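Local atomic coordinates of putative primosome component (Streptococcus pyogenes serotype M3, PDB entry 2QGZ), a protein that probably acts as an ATP-binding helicase loader of the DnaI type, helping to deliver the replicative helicase to DNA during primosome assembly. Residues A[184-190]-A[217-223]; A[119-123]-A[173-177]. Residue numbers count along the deposited sequence, not the author numbering.

Interaction 1 of 2, residues A[184-190]-A[217-223]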
loop_
_atom_site.group_PDB
_atom_site.type_symbol
_atom_site.label_atom_id
_atom_site.label_comp_id
_atom_site.label_asym_id
_atom_site.label_seq_id
_atom_site.Cartn_x
_atom_site.Cartn_y
_atom_site.Cartn_z
ATOM N N THR A 184 4.785 -8.515 4.174
ATOM C CA THR A 184 4.174 -7.411 3.460
ATOM C C THR A 184 5.304 -6.652 2.805
ATOM O O THR A 184 6.425 -6.650 3.310
ATOM C CB THR A 184 3.427 -6.444 4.423
ATOM O OG1 THR A 184 2.309 -7.113 5.021
ATOM C CG2 THR A 184 2.914 -5.226 3.668
ATOM N N THR A 185 5.017 -6.026 1.670
ATOM C CA THR A 185 6.016 -5.229 0.987
ATOM C C THR A 185 5.480 -3.816 0.876
ATOM O O THR A 185 4.373 -3.595 0.381
ATOM C CB THR A 185 6.321 -5.748 -0.425
ATOM O OG1 THR A 185 6.946 -7.032 -0.335
ATOM C CG2 THR A 185 7.263 -4.792 -1.152
ATOM N N LEU A 186 6.268 -2.867 1.371
ATOM C CA LEU A 186 5.918 -1.455 1.318
ATOM C C LEU A 186 6.818 -0.907 0.222
ATOM O O LEU A 186 8.036 -0.983 0.310
ATOM C CB LEU A 186 6.230 -0.794 2.658
ATOM C CG LEU A 186 5.516 -1.427 3.855
ATOM C CD1 LEU A 186 6.209 -1.039 5.150
ATOM C CD2 LEU A 186 4.079 -0.973 3.865
ATOM N N LEU A 187 6.212 -0.350 -0.811
ATOM C CA LEU A 187 6.968 0.146 -1.944
ATOM C C LEU A 187 6.656 1.591 -2.311
ATOM O O LEU A 187 5.495 1.970 -2.435
ATOM C CB LEU A 187 6.694 -0.787 -3.124
ATOM C CG LEU A 187 7.118 -0.456 -4.549
ATOM C CD1 LEU A 187 7.271 -1.754 -5.326
ATOM C CD2 LEU A 187 6.084 0.458 -5.208
ATOM N N HIS A 188 7.695 2.404 -2.476
ATOM C CA HIS A 188 7.497 3.797 -2.858
ATOM C C HIS A 188 7.416 3.799 -4.382
ATOM O O HIS A 188 8.442 3.764 -5.060
ATOM C CB HIS A 188 8.669 4.658 -2.386
ATOM C CG HIS A 188 8.447 6.126 -2.576
ATOM N ND1 HIS A 188 9.244 6.902 -3.392
ATOM C CD2 HIS A 188 7.507 6.958 -2.065
ATOM C CE1 HIS A 188 8.804 8.149 -3.373
ATOM N NE2 HIS A 188 7.751 8.209 -2.576
ATOM N N PHE A 189 6.194 3.842 -4.909
ATOM C CA PHE A 189 5.968 3.793 -6.351
ATOM C C PHE A 189 6.824 4.705 -7.237
ATOM O O PHE A 189 7.483 4.227 -8.163
ATOM C CB PHE A 189 4.489 4.028 -6.683
ATOM C CG PHE A 189 4.143 3.672 -8.095
ATOM C CD1 PHE A 189 4.169 2.345 -8.514
ATOM C CD2 PHE A 189 3.859 4.665 -9.031
ATOM C CE1 PHE A 189 3.925 2.012 -9.843
ATOM C CE2 PHE A 189 3.612 4.342 -10.367
ATOM C CZ PHE A 189 3.647 3.017 -10.772
ATOM N N PRO A 190 6.814 6.026 -6.984
ATOM C CA PRO A 190 7.622 6.935 -7.810
ATOM C C PRO A 190 9.076 6.471 -8.005
ATOM O O PRO A 190 9.644 6.645 -9.083
ATOM C CB PRO A 190 7.526 8.256 -7.058
ATOM C CG PRO A 190 6.135 8.199 -6.489
ATOM C CD PRO A 190 6.052 6.777 -5.969
ATOM N N VAL A 217 0.778 -9.394 0.692
ATOM C CA VAL A 217 0.154 -8.088 0.840
ATOM C C VAL A 217 1.131 -7.057 0.307
ATOM O O VAL A 217 2.282 -7.014 0.727
ATOM C CB VAL A 217 -0.135 -7.761 2.313
ATOM C CG1 VAL A 217 -0.713 -6.374 2.424
ATOM C CG2 VAL A 217 -1.096 -8.764 2.888
ATOM N N LEU A 218 0.657 -6.226 -0.610
ATOM C CA LEU A 218 1.491 -5.215 -1.237
ATOM C C LEU A 218 0.937 -3.811 -1.008
ATOM O O LEU A 218 -0.269 -3.567 -1.190
ATOM C CB LEU A 218 1.585 -5.500 -2.740
ATOM C CG LEU A 218 2.368 -4.485 -3.568
ATOM C CD1 LEU A 218 3.842 -4.491 -3.151
ATOM C CD2 LEU A 218 2.231 -4.830 -5.044
ATOM N N ILE A 219 1.816 -2.898 -0.607
ATOM C CA ILE A 219 1.436 -1.518 -0.362
ATOM C C ILE A 219 2.154 -0.653 -1.398
ATOM O O ILE A 219 3.383 -0.623 -1.431
ATOM C CB ILE A 219 1.903 -1.031 1.037
ATOM C CG1 ILE A 219 1.429 -1.984 2.145
ATOM C CG2 ILE A 219 1.439 0.407 1.263
ATOM C CD1 ILE A 219 -0.060 -2.083 2.304
ATOM N N LEU A 220 1.399 0.044 -2.239
ATOM C CA LEU A 220 1.999 0.920 -3.247
ATOM C C LEU A 220 1.891 2.374 -2.754
ATOM O O LEU A 220 0.875 3.037 -2.968
ATOM C CB LEU A 220 1.275 0.751 -4.591
ATOM C CG LEU A 220 1.307 -0.674 -5.148
ATOM C CD1 LEU A 220 0.459 -0.760 -6.389
ATOM C CD2 LEU A 220 2.733 -1.080 -5.468
ATOM N N ASP A 221 2.940 2.853 -2.086
ATOM C CA ASP A 221 2.970 4.207 -1.535
ATOM C C ASP A 221 2.985 5.322 -2.581
ATOM O O ASP A 221 3.701 5.264 -3.574
ATOM C CB ASP A 221 4.153 4.363 -0.582
ATOM C CG ASP A 221 4.254 5.761 -0.002
ATOM O OD1 ASP A 221 3.260 6.252 0.579
ATOM O OD2 ASP A 221 5.339 6.371 -0.118
ATOM N N ASP A 222 2.184 6.341 -2.293
ATOM C CA ASP A 222 1.945 7.514 -3.125
ATOM C C ASP A 222 2.034 7.295 -4.625
ATOM O O ASP A 222 2.938 7.770 -5.315
ATOM C CB ASP A 222 2.796 8.726 -2.689
ATOM C CG ASP A 222 4.234 8.631 -3.121
ATOM O OD1 ASP A 222 4.891 9.695 -3.212
ATOM O OD2 ASP A 222 4.711 7.499 -3.354
ATOM N N ILE A 223 1.054 6.552 -5.116
ATOM C CA ILE A 223 0.937 6.278 -6.526
ATOM C C ILE A 223 0.583 7.652 -7.103
ATOM O O ILE A 223 0.099 8.529 -6.381
ATOM C CB ILE A 223 -0.192 5.261 -6.772
ATOM C CG1 ILE A 223 -0.215 4.849 -8.241
ATOM C CG2 ILE A 223 -1.519 5.840 -6.307
ATOM C CD1 ILE A 223 -1.210 3.752 -8.536
#
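Strands 184-188 and 217-221 are parallel neighbours in the central sheet of a P-loop NTPase fold, their axes 4.7 Å apart and 18° from aligned. The backbone ladder is the alternating one of parallel sheets, with the backbone N-H and C=O of Thr185 and Leu187 turned to the partner. Thr185 N donates to Val217 O (3.1 Å) and Ile219 N to Thr185 O (2.8 Å); Leu187 N then donates to Ile219 O (2.9 Å) and Asp221 N to Leu187 O (2.7 Å). Thr184, Leu186 and His188 instead bond through their backbones to the edge strand 109-112 and its approach. One further rung, Phe189 N to Asp221 O at 3.2 Å, carries the pairing into the first turn of helix 189-197. Apolar side chains meet on both faces: Leu186 CD2 meets Ile219 CG1 at 3.3 Å, and, on the face shared by Thr185 and Leu218, Leu187 CD2 meets Leu220 CD2 at 3.7 Å. Asp221 and Asp222 follow four hydrophobic residues, consistent with a Walker B motif. Asp221 OD1 is satisfied by Thr254 OG1; the Asp221 side chain touches Ser166 of the probable P-loop and lies about 4 Å from a bound phosphate ion, probably from the crystallisation liquor. His188, the N-cap residue, bonds Ser191 OG through ND1, while its NE2 makes a weak hydrogen bond to Asp222 OD1 at 3.3 Å.

Interaction 2 of 2, residues A[119-123]-A[173-177]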
loop_
_atom_site.group_PDB
_atom_site.type_symbol
_atom_site.label_atom_id
_atom_site.label_comp_id
_atom_site.label_asym_id
_atom_site.label_seq_id
_atom_site.Cartn_x
_atom_site.Cartn_y
_atom_site.Cartn_z
ATOM N N ARG A 119 9.568 0.062 8.939
ATOM C CA ARG A 119 9.562 -1.341 9.321
ATOM C C ARG A 119 9.375 -1.443 10.836
ATOM O O ARG A 119 9.245 -2.535 11.389
ATOM C CB ARG A 119 10.890 -1.967 8.874
ATOM C CG ARG A 119 11.045 -3.461 9.099
ATOM C CD ARG A 119 11.983 -4.067 8.045
ATOM N NE ARG A 119 13.255 -3.362 7.975
ATOM C CZ ARG A 119 13.928 -3.157 6.850
ATOM N NH1 ARG A 119 13.447 -3.608 5.698
ATOM N NH2 ARG A 119 15.072 -2.483 6.873
ATOM N N HIS A 120 9.334 -0.288 11.500
ATOM C CA HIS A 120 9.171 -0.251 12.952
ATOM C C HIS A 120 8.010 0.633 13.418
ATOM O O HIS A 120 8.129 1.341 14.421
ATOM C CB HIS A 120 10.475 0.228 13.611
ATOM C CG HIS A 120 11.680 -0.563 13.206
ATOM N ND1 HIS A 120 11.833 -1.900 13.511
ATOM C CD2 HIS A 120 12.781 -0.210 12.499
ATOM C CE1 HIS A 120 12.976 -2.335 13.009
ATOM N NE2 HIS A 120 13.570 -1.329 12.390
ATOM N N ILE A 121 6.889 0.588 12.704
ATOM C CA ILE A 121 5.725 1.388 13.078
ATOM C C ILE A 121 4.627 0.506 13.653
ATOM O O ILE A 121 4.162 -0.421 12.992
ATOM C CB ILE A 121 5.170 2.163 11.868
ATOM C CG1 ILE A 121 6.279 3.045 11.285
ATOM C CG2 ILE A 121 3.997 3.024 12.295
ATOM C CD1 ILE A 121 5.863 3.857 10.092
ATOM N N HIS A 122 4.216 0.798 14.886
ATOM C CA HIS A 122 3.174 0.020 15.557
ATOM C C HIS A 122 1.807 0.712 15.543
ATOM O O HIS A 122 1.704 1.928 15.360
ATOM C CB HIS A 122 3.552 -0.243 17.024
ATOM C CG HIS A 122 4.905 -0.859 17.219
ATOM N ND1 HIS A 122 6.076 -0.206 16.898
ATOM C CD2 HIS A 122 5.274 -2.045 17.762
ATOM C CE1 HIS A 122 7.107 -0.960 17.238
ATOM N NE2 HIS A 122 6.647 -2.080 17.766
ATOM N N LEU A 123 0.753 -0.067 15.767
ATOM C CA LEU A 123 -0.597 0.481 15.805
ATOM C C LEU A 123 -0.714 1.585 16.848
ATOM O O LEU A 123 -1.483 2.522 16.678
ATOM C CB LEU A 123 -1.613 -0.612 16.140
ATOM C CG LEU A 123 -1.849 -1.694 15.093
ATOM C CD1 LEU A 123 -2.770 -2.741 15.686
ATOM C CD2 LEU A 123 -2.437 -1.070 13.820
ATOM N N ALA A 173 0.953 -3.457 8.414
ATOM C CA ALA A 173 1.922 -4.479 8.005
ATOM C C ALA A 173 2.642 -5.065 9.221
ATOM O O ALA A 173 2.922 -6.261 9.276
ATOM C CB ALA A 173 2.952 -3.883 7.032
ATOM N N HIS A 174 2.943 -4.211 10.192
ATOM C CA HIS A 174 3.632 -4.652 11.394
ATOM C C HIS A 174 2.740 -5.559 12.234
ATOM O O HIS A 174 3.215 -6.524 12.827
ATOM C CB HIS A 174 4.073 -3.448 12.217
ATOM C CG HIS A 174 5.076 -3.778 13.274
ATOM N ND1 HIS A 174 4.733 -4.394 14.461
ATOM C CD2 HIS A 174 6.420 -3.605 13.310
ATOM C CE1 HIS A 174 5.825 -4.584 15.182
ATOM N NE2 HIS A 174 6.860 -4.116 14.507
ATOM N N GLU A 175 1.446 -5.257 12.272
ATOM C CA GLU A 175 0.501 -6.052 13.042
ATOM C C GLU A 175 0.223 -7.385 12.331
ATOM O O GLU A 175 0.006 -8.413 12.979
ATOM C CB GLU A 175 -0.787 -5.260 13.232
ATOM C CG GLU A 175 -1.716 -5.783 14.297
ATOM C CD GLU A 175 -1.182 -5.599 15.709
ATOM O OE1 GLU A 175 -0.358 -4.684 15.946
ATOM O OE2 GLU A 175 -1.612 -6.363 16.598
ATOM N N LEU A 176 0.232 -7.367 10.999
ATOM C CA LEU A 176 0.011 -8.587 10.221
ATOM C C LEU A 176 1.164 -9.554 10.446
ATOM O O LEU A 176 0.969 -10.766 10.531
ATOM C CB LEU A 176 -0.097 -8.275 8.728
ATOM C CG LEU A 176 -1.496 -7.960 8.205
ATOM C CD1 LEU A 176 -1.433 -7.648 6.721
ATOM C CD2 LEU A 176 -2.401 -9.142 8.463
ATOM N N SER A 177 2.372 -9.014 10.534
ATOM C CA SER A 177 3.536 -9.842 10.764
ATOM C C SER A 177 3.557 -10.369 12.194
ATOM O O SER A 177 3.991 -11.490 12.431
ATOM C CB SER A 177 4.810 -9.051 10.501
ATOM O OG SER A 177 5.932 -9.786 10.946
HETATM O O HOH W 1 1.261 -2.860 17.138
#
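The loop after strand 109-112 runs across helix 165-179, the helix that follows the probable P-loop in this NTPase fold, and His174 has the largest share of the buried surface. Ring packing comes first. His122 and His174 lie obliquely, centroids 4.3 Å apart and planes at 40°, with His122 CD2 3.7 Å from His174 CE1. A phosphate ion, probably from the crystallisation liquor, sits about 3 Å from the His122 side chain. Two loop carbonyls also press on His174: Arg119 O approaches the ring edge, 3.6 Å from His174 CD2, and Ile121 O lies 3.1 Å from His174 CB. Arg119 O has its hydrogen-bond partner in Ser106 OG. Among the apolar side chains, Ile121 turns its end away from 173-177 and packs on Tyr167, Ala170 and Ala171 earlier in the helix, while Leu123 reaches Ala171 and Leu141 of helix 131-146. The polar link is by water: one molecule accepts from Leu123 N at 3.2 Å and lies 2.7 Å from Glu175 OE1, to which it can donate.

In the fold
The centre of interaction 1 is about 4 Å, that of interaction 2 about 13 Å, from the centre of the chain; the first is almost wholly buried, the second partly exposed. Their chemistry follows: direct main-chain hydrogen bonds and tight aliphatic packing join the two strands, whereas the loop and helix meet through histidine rings, carbonyl contacts and a bridging water. Helix 165-179 connects them. It leads along the chain into strand 184-188 and also covers the sheet face bearing Thr184 and Val217, where Thr184 CG2 meets Ala173 CB at 3.6 Å and Val217 CG2 meets Leu176 CD1 at 4.0 Å. Ala173 and Leu176 thus meet interaction 1, while His174 and Glu175 meet the 119-123 loop.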